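Local coordinates for protein telomerase reverse transcriptase (Candida albicans SC5314, PDB 6ZDQ) that probably extends chromosome ends by reverse-transcribing a template within the telomerase RNA into telomeric DNA repeats, at residues 341-354 / 465-477. Sequence-based numbering, arbitrary orientation.
Sequences CYDRLSQPVLMKKL and FCDILYSAMVHDC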
loop_
_atom_site.group_PDB
_atom_site.type_symbol
_atom_site.label_atom_id
_atom_site.label_comp_id
_atom_site.label_asym_id
_atom_site.label_seq_id
_atom_site.Cartn_x
_atom_site.Cartn_y
_atom_site.Cartn_z
ATOM N N CYS A 341 8.800 -2.326 -17.417
ATOM C CA CYS A 341 8.339 -3.677 -17.734
ATOM C C CYS A 341 6.885 -3.682 -18.196
ATOM O O CYS A 341 6.566 -4.220 -19.260
ATOM C CB CYS A 341 8.526 -4.597 -16.526
ATOM S SG CYS A 341 7.656 -4.070 -15.034
ATOM N N TYR A 342 5.989 -3.075 -17.411
ATOM C CA TYR A 342 4.577 -3.048 -17.787
ATOM C C TYR A 342 4.346 -2.222 -19.047
ATOM O O TYR A 342 3.487 -2.562 -19.870
ATOM C CB TYR A 342 3.731 -2.510 -16.634
ATOM C CG TYR A 342 3.617 -3.456 -15.461
ATOM C CD1 TYR A 342 2.821 -4.593 -15.536
ATOM C CD2 TYR A 342 4.300 -3.212 -14.278
ATOM C CE1 TYR A 342 2.713 -5.462 -14.466
ATOM C CE2 TYR A 342 4.198 -4.073 -13.203
ATOM C CZ TYR A 342 3.404 -5.196 -13.302
ATOM O OH TYR A 342 3.305 -6.053 -12.228
ATOM N N ASP A 343 5.086 -1.123 -19.206
ATOM C CA ASP A 343 4.861 -0.243 -20.349
ATOM C C ASP A 343 5.280 -0.903 -21.657
ATOM O O ASP A 343 4.582 -0.782 -22.669
ATOM C CB ASP A 343 5.609 1.076 -20.151
ATOM C CG ASP A 343 5.148 1.830 -18.918
ATOM O OD1 ASP A 343 4.301 1.294 -18.172
ATOM O OD2 ASP A 343 5.631 2.961 -18.697
ATOM N N ARG A 344 6.407 -1.607 -21.656
ATOM C CA ARG A 344 6.997 -2.137 -22.880
ATOM C C ARG A 344 6.429 -3.488 -23.298
ATOM O O ARG A 344 6.808 -3.986 -24.363
ATOM C CB ARG A 344 8.519 -2.256 -22.722
ATOM C CG ARG A 344 9.224 -0.950 -22.385
ATOM C CD ARG A 344 9.205 0.031 -23.549
ATOM N NE ARG A 344 9.784 1.322 -23.180
ATOM C CZ ARG A 344 10.022 2.312 -24.036
ATOM N NH1 ARG A 344 9.739 2.164 -25.322
ATOM N NH2 ARG A 344 10.549 3.450 -23.605
ATOM N N LEU A 345 5.541 -4.084 -22.498
ATOM C CA LEU A 345 5.073 -5.448 -22.739
ATOM C C LEU A 345 4.572 -5.633 -24.166
ATOM O O LEU A 345 3.867 -4.781 -24.713
ATOM C CB LEU A 345 3.956 -5.810 -21.755
ATOM C CG LEU A 345 4.329 -6.108 -20.303
ATOM C CD1 LEU A 345 3.104 -6.524 -19.505
ATOM C CD2 LEU A 345 5.418 -7.169 -20.215
ATOM N N SER A 346 4.948 -6.760 -24.768
ATOM C CA SER A 346 4.501 -7.102 -26.114
ATOM C C SER A 346 3.099 -7.690 -26.026
ATOM O O SER A 346 2.914 -8.805 -25.527
ATOM C CB SER A 346 5.476 -8.077 -26.772
ATOM O OG SER A 346 5.712 -9.200 -25.944
ATOM N N GLN A 347 2.110 -6.930 -26.494
ATOM C CA GLN A 347 0.722 -7.385 -26.441
ATOM C C GLN A 347 0.478 -8.681 -27.207
ATOM O O GLN A 347 -0.171 -9.583 -26.648
ATOM C CB GLN A 347 -0.196 -6.263 -26.938
ATOM C CG GLN A 347 -0.085 -4.972 -26.143
ATOM C CD GLN A 347 -0.795 -3.812 -26.811
ATOM O OE1 GLN A 347 -0.450 -3.415 -27.925
ATOM N NE2 GLN A 347 -1.795 -3.260 -26.132
ATOM N N PRO A 348 0.937 -8.853 -28.455
ATOM C CA PRO A 348 0.615 -10.109 -29.155
ATOM C C PRO A 348 1.275 -11.333 -28.545
ATOM O O PRO A 348 0.656 -12.405 -28.509
ATOM C CB PRO A 348 1.108 -9.846 -30.584
ATOM C CG PRO A 348 2.173 -8.829 -30.429
ATOM C CD PRO A 348 1.706 -7.938 -29.319
ATOM N N VAL A 349 2.515 -11.211 -28.067
ATOM C CA VAL A 349 3.183 -12.352 -27.448
ATOM C C VAL A 349 2.495 -12.728 -26.143
ATOM O O VAL A 349 2.380 -13.911 -25.804
ATOM C CB VAL A 349 4.678 -12.050 -27.238
ATOM C CG1 VAL A 349 5.372 -13.234 -26.585
ATOM C CG2 VAL A 349 5.337 -11.708 -28.564
ATOM N N LEU A 350 2.031 -11.729 -25.389
ATOM C CA LEU A 350 1.255 -12.011 -24.186
ATOM C C LEU A 350 -0.009 -12.793 -24.520
ATOM O O LEU A 350 -0.401 -13.703 -23.779
ATOM C CB LEU A 350 0.904 -10.708 -23.470
ATOM C CG LEU A 350 -0.021 -10.822 -22.258
ATOM C CD1 LEU A 350 0.622 -11.663 -21.170
ATOM C CD2 LEU A 350 -0.388 -9.445 -21.730
ATOM N N MET A 351 -0.657 -12.455 -25.637
ATOM C CA MET A 351 -1.900 -13.123 -26.010
ATOM C C MET A 351 -1.671 -14.600 -26.314
ATOM O O MET A 351 -2.444 -15.460 -25.872
ATOM C CB MET A 351 -2.538 -12.416 -27.207
ATOM C CG MET A 351 -3.973 -12.839 -27.471
ATOM S SD MET A 351 -5.062 -12.486 -26.077
ATOM C CE MET A 351 -6.575 -13.278 -26.620
ATOM N N LYS A 352 -0.612 -14.920 -27.066
ATOM C CA LYS A 352 -0.374 -16.313 -27.434
ATOM C C LYS A 352 0.031 -17.149 -26.223
ATOM O O LYS A 352 -0.330 -18.328 -26.132
ATOM C CB LYS A 352 0.681 -16.406 -28.543
ATOM C CG LYS A 352 2.118 -16.191 -28.092
ATOM C CD LYS A 352 3.109 -16.574 -29.181
ATOM C CE LYS A 352 4.543 -16.385 -28.711
ATOM N NZ LYS A 352 5.538 -16.717 -29.767
ATOM N N LYS A 353 0.776 -16.558 -25.284
ATOM C CA LYS A 353 1.142 -17.287 -24.074
ATOM C C LYS A 353 -0.075 -17.574 -23.207
ATOM O O LYS A 353 -0.107 -18.589 -22.502
ATOM C CB LYS A 353 2.193 -16.509 -23.283
ATOM C CG LYS A 353 3.517 -16.349 -24.012
ATOM C CD LYS A 353 4.100 -17.697 -24.396
ATOM C CE LYS A 353 5.398 -17.532 -25.169
ATOM N NZ LYS A 353 5.970 -18.838 -25.596
ATOM N N LEU A 354 -1.081 -16.698 -23.241
ATOM C CA LEU A 354 -2.326 -16.978 -22.533
ATOM C C LEU A 354 -3.132 -18.064 -23.232
ATOM O O LEU A 354 -3.853 -18.821 -22.572
ATOM C CB LEU A 354 -3.158 -15.703 -22.403
ATOM C CG LEU A 354 -2.601 -14.595 -21.507
ATOM C CD1 LEU A 354 -3.493 -13.367 -21.566
ATOM C CD2 LEU A 354 -2.457 -15.085 -20.075
ATOM N N PHE A 465 -0.804 -10.912 -15.924
ATOM C CA PHE A 465 -0.353 -10.950 -17.312
ATOM C C PHE A 465 1.168 -10.913 -17.393
ATOM O O PHE A 465 1.784 -11.715 -18.105
ATOM C CB PHE A 465 -0.955 -9.783 -18.096
ATOM C CG PHE A 465 -2.413 -9.949 -18.408
ATOM C CD1 PHE A 465 -3.007 -11.198 -18.363
ATOM C CD2 PHE A 465 -3.190 -8.854 -18.749
ATOM C CE1 PHE A 465 -4.348 -11.352 -18.649
ATOM C CE2 PHE A 465 -4.532 -9.002 -19.037
ATOM C CZ PHE A 465 -5.112 -10.253 -18.987
ATOM N N CYS A 466 1.791 -9.982 -16.668
ATOM C CA CYS A 466 3.246 -9.898 -16.673
ATOM C C CYS A 466 3.883 -11.130 -16.041
ATOM O O CYS A 466 4.961 -11.556 -16.469
ATOM C CB CYS A 466 3.701 -8.631 -15.950
ATOM S SG CYS A 466 5.491 -8.394 -15.937
ATOM N N ASP A 467 3.236 -11.711 -15.029
ATOM C CA ASP A 467 3.773 -12.910 -14.391
ATOM C C ASP A 467 3.831 -14.075 -15.374
ATOM O O ASP A 467 4.860 -14.750 -15.493
ATOM C CB ASP A 467 2.931 -13.274 -13.166
ATOM C CG ASP A 467 3.698 -14.104 -12.151
ATOM O OD1 ASP A 467 4.682 -14.770 -12.540
ATOM O OD2 ASP A 467 3.317 -14.086 -10.961
ATOM N N ILE A 468 2.727 -14.331 -16.080
ATOM C CA ILE A 468 2.690 -15.435 -17.038
ATOM C C ILE A 468 3.676 -15.195 -18.175
ATOM O O ILE A 468 4.373 -16.116 -18.618
ATOM C CB ILE A 468 1.256 -15.641 -17.564
ATOM C CG1 ILE A 468 0.320 -16.025 -16.418
ATOM C CG2 ILE A 468 1.231 -16.709 -18.645
ATOM C CD1 ILE A 468 -1.122 -16.188 -16.835
ATOM N N LEU A 469 3.746 -13.957 -18.668
ATOM C CA LEU A 469 4.620 -13.655 -19.798
ATOM C C LEU A 469 6.089 -13.800 -19.420
ATOM O O LEU A 469 6.859 -14.467 -20.122
ATOM C CB LEU A 469 4.336 -12.247 -20.319
ATOM C CG LEU A 469 5.159 -11.802 -21.529
ATOM C CD1 LEU A 469 4.931 -12.746 -22.697
ATOM C CD2 LEU A 469 4.817 -10.373 -21.917
ATOM N N TYR A 470 6.500 -13.182 -18.310
ATOM C CA TYR A 470 7.907 -13.237 -17.927
ATOM C C TYR A 470 8.311 -14.630 -17.462
ATOM O O TYR A 470 9.452 -15.048 -17.690
ATOM C CB TYR A 470 8.205 -12.205 -16.842
ATOM C CG TYR A 470 8.565 -10.839 -17.384
ATOM C CD1 TYR A 470 8.480 -10.564 -18.743
ATOM C CD2 TYR A 470 9.008 -9.830 -16.539
ATOM C CE1 TYR A 470 8.813 -9.319 -19.245
ATOM C CE2 TYR A 470 9.346 -8.582 -17.032
ATOM C CZ TYR A 470 9.245 -8.332 -18.385
ATOM O OH TYR A 470 9.579 -7.092 -18.878
ATOM N N SER A 471 7.400 -15.363 -16.818
ATOM C CA SER A 471 7.723 -16.732 -16.429
ATOM C C SER A 471 7.818 -17.642 -17.647
ATOM O O SER A 471 8.552 -18.635 -17.620
ATOM C CB SER A 471 6.687 -17.266 -15.443
ATOM O OG SER A 471 7.209 -18.359 -14.710
ATOM N N ALA A 472 7.083 -17.325 -18.715
ATOM C CA ALA A 472 7.266 -18.038 -19.974
ATOM C C ALA A 472 8.566 -17.628 -20.654
ATOM O O ALA A 472 9.227 -18.457 -21.291
ATOM C CB ALA A 472 6.074 -17.789 -20.897
ATOM N N MET A 473 8.946 -16.353 -20.529
ATOM C CA MET A 473 10.166 -15.869 -21.167
ATOM C C MET A 473 11.402 -16.538 -20.582
ATOM O O MET A 473 12.292 -16.981 -21.318
ATOM C CB MET A 473 10.268 -14.351 -21.023
ATOM C CG MET A 473 11.592 -13.783 -21.511
ATOM S SD MET A 473 11.802 -12.038 -21.121
ATOM C CE MET A 473 11.823 -12.093 -19.331
ATOM N N VAL A 474 11.478 -16.614 -19.250
ATOM C CA VAL A 474 12.623 -17.250 -18.605
ATOM C C VAL A 474 12.688 -18.729 -18.963
ATOM O O VAL A 474 13.776 -19.316 -19.019
ATOM C CB VAL A 474 12.566 -17.030 -17.078
ATOM C CG1 VAL A 474 11.318 -17.659 -16.487
ATOM C CG2 VAL A 474 13.812 -17.583 -16.410
ATOM N N HIS A 475 11.536 -19.350 -19.225
ATOM C CA HIS A 475 11.503 -20.775 -19.537
ATOM C C HIS A 475 12.251 -21.083 -20.830
ATOM O O HIS A 475 13.128 -21.954 -20.860
ATOM C CB HIS A 475 10.052 -21.252 -19.626
ATOM C CG HIS A 475 9.908 -22.677 -20.066
ATOM N ND1 HIS A 475 10.653 -23.703 -19.525
ATOM C CD2 HIS A 475 9.102 -23.246 -20.993
ATOM C CE1 HIS A 475 10.314 -24.843 -20.100
ATOM N NE2 HIS A 475 9.375 -24.593 -20.995
ATOM N N ASP A 476 11.920 -20.377 -21.914
ATOM C CA ASP A 476 12.468 -20.713 -23.225
ATOM C C ASP A 476 13.747 -19.960 -23.568
ATOM O O ASP A 476 14.609 -20.514 -24.261
ATOM C CB ASP A 476 11.420 -20.464 -24.317
ATOM C CG ASP A 476 10.690 -19.150 -24.142
ATOM O OD1 ASP A 476 11.353 -18.090 -24.135
ATOM O OD2 ASP A 476 9.448 -19.177 -24.019
ATOM N N CYS A 477 13.898 -18.713 -23.116
ATOM C CA CYS A 477 15.102 -17.960 -23.454
ATOM C C CYS A 477 16.311 -18.438 -22.661
ATOM O O CYS A 477 17.447 -18.315 -23.134
ATOM C CB CYS A 477 14.875 -16.467 -23.232
ATOM S SG CYS A 477 13.791 -15.695 -24.453
#
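L350 and L469 mark the place where helix 347-354 crosses helix 465-477, their CA atoms 5.8 Å apart. The two axes run almost at a right angle (85°) and approach to 9.5 Å. Residues 341-346 lead into the first helix and pass C466 and Y470 on the way.

L469 is the centre of the packing. Its CG lies anti to the backbone N (chi1 -179°), and the two methyls part to different neighbours. CD1 meets V349 CG1, while CD2 lies 3.7 Å from L345 CD2. L350 crosses F465 at about a right angle and sets CD2 3.7 Å from F465 CB. One turn on, L354 splits its methyls between F465 CE1 and I468 CD1. Earlier in the chain, Y342 brings CE1 to 3.6 Å from C466 CB. The C466 sulfur makes an oblique sulfur-aromatic contact with the Y342 ring and also lies above one face of the Y470 ring, offset toward its rim. The Y470 hydroxyl is hydrogen-bonded to the G523 carbonyl oxygen. K353 bends at chi2 (-57°), lays its CD near A472 CB and ends in a long salt bridge, NZ to D476 OD2 at 3.8 Å.

Helices 421-434 and 263-296 cover F465 from outside the pair. The near-orthogonal, mostly apolar packing belongs to the palm of the reverse transcriptase fold, where it ties the segment that follows palm strand 332-337 to helix 460-477.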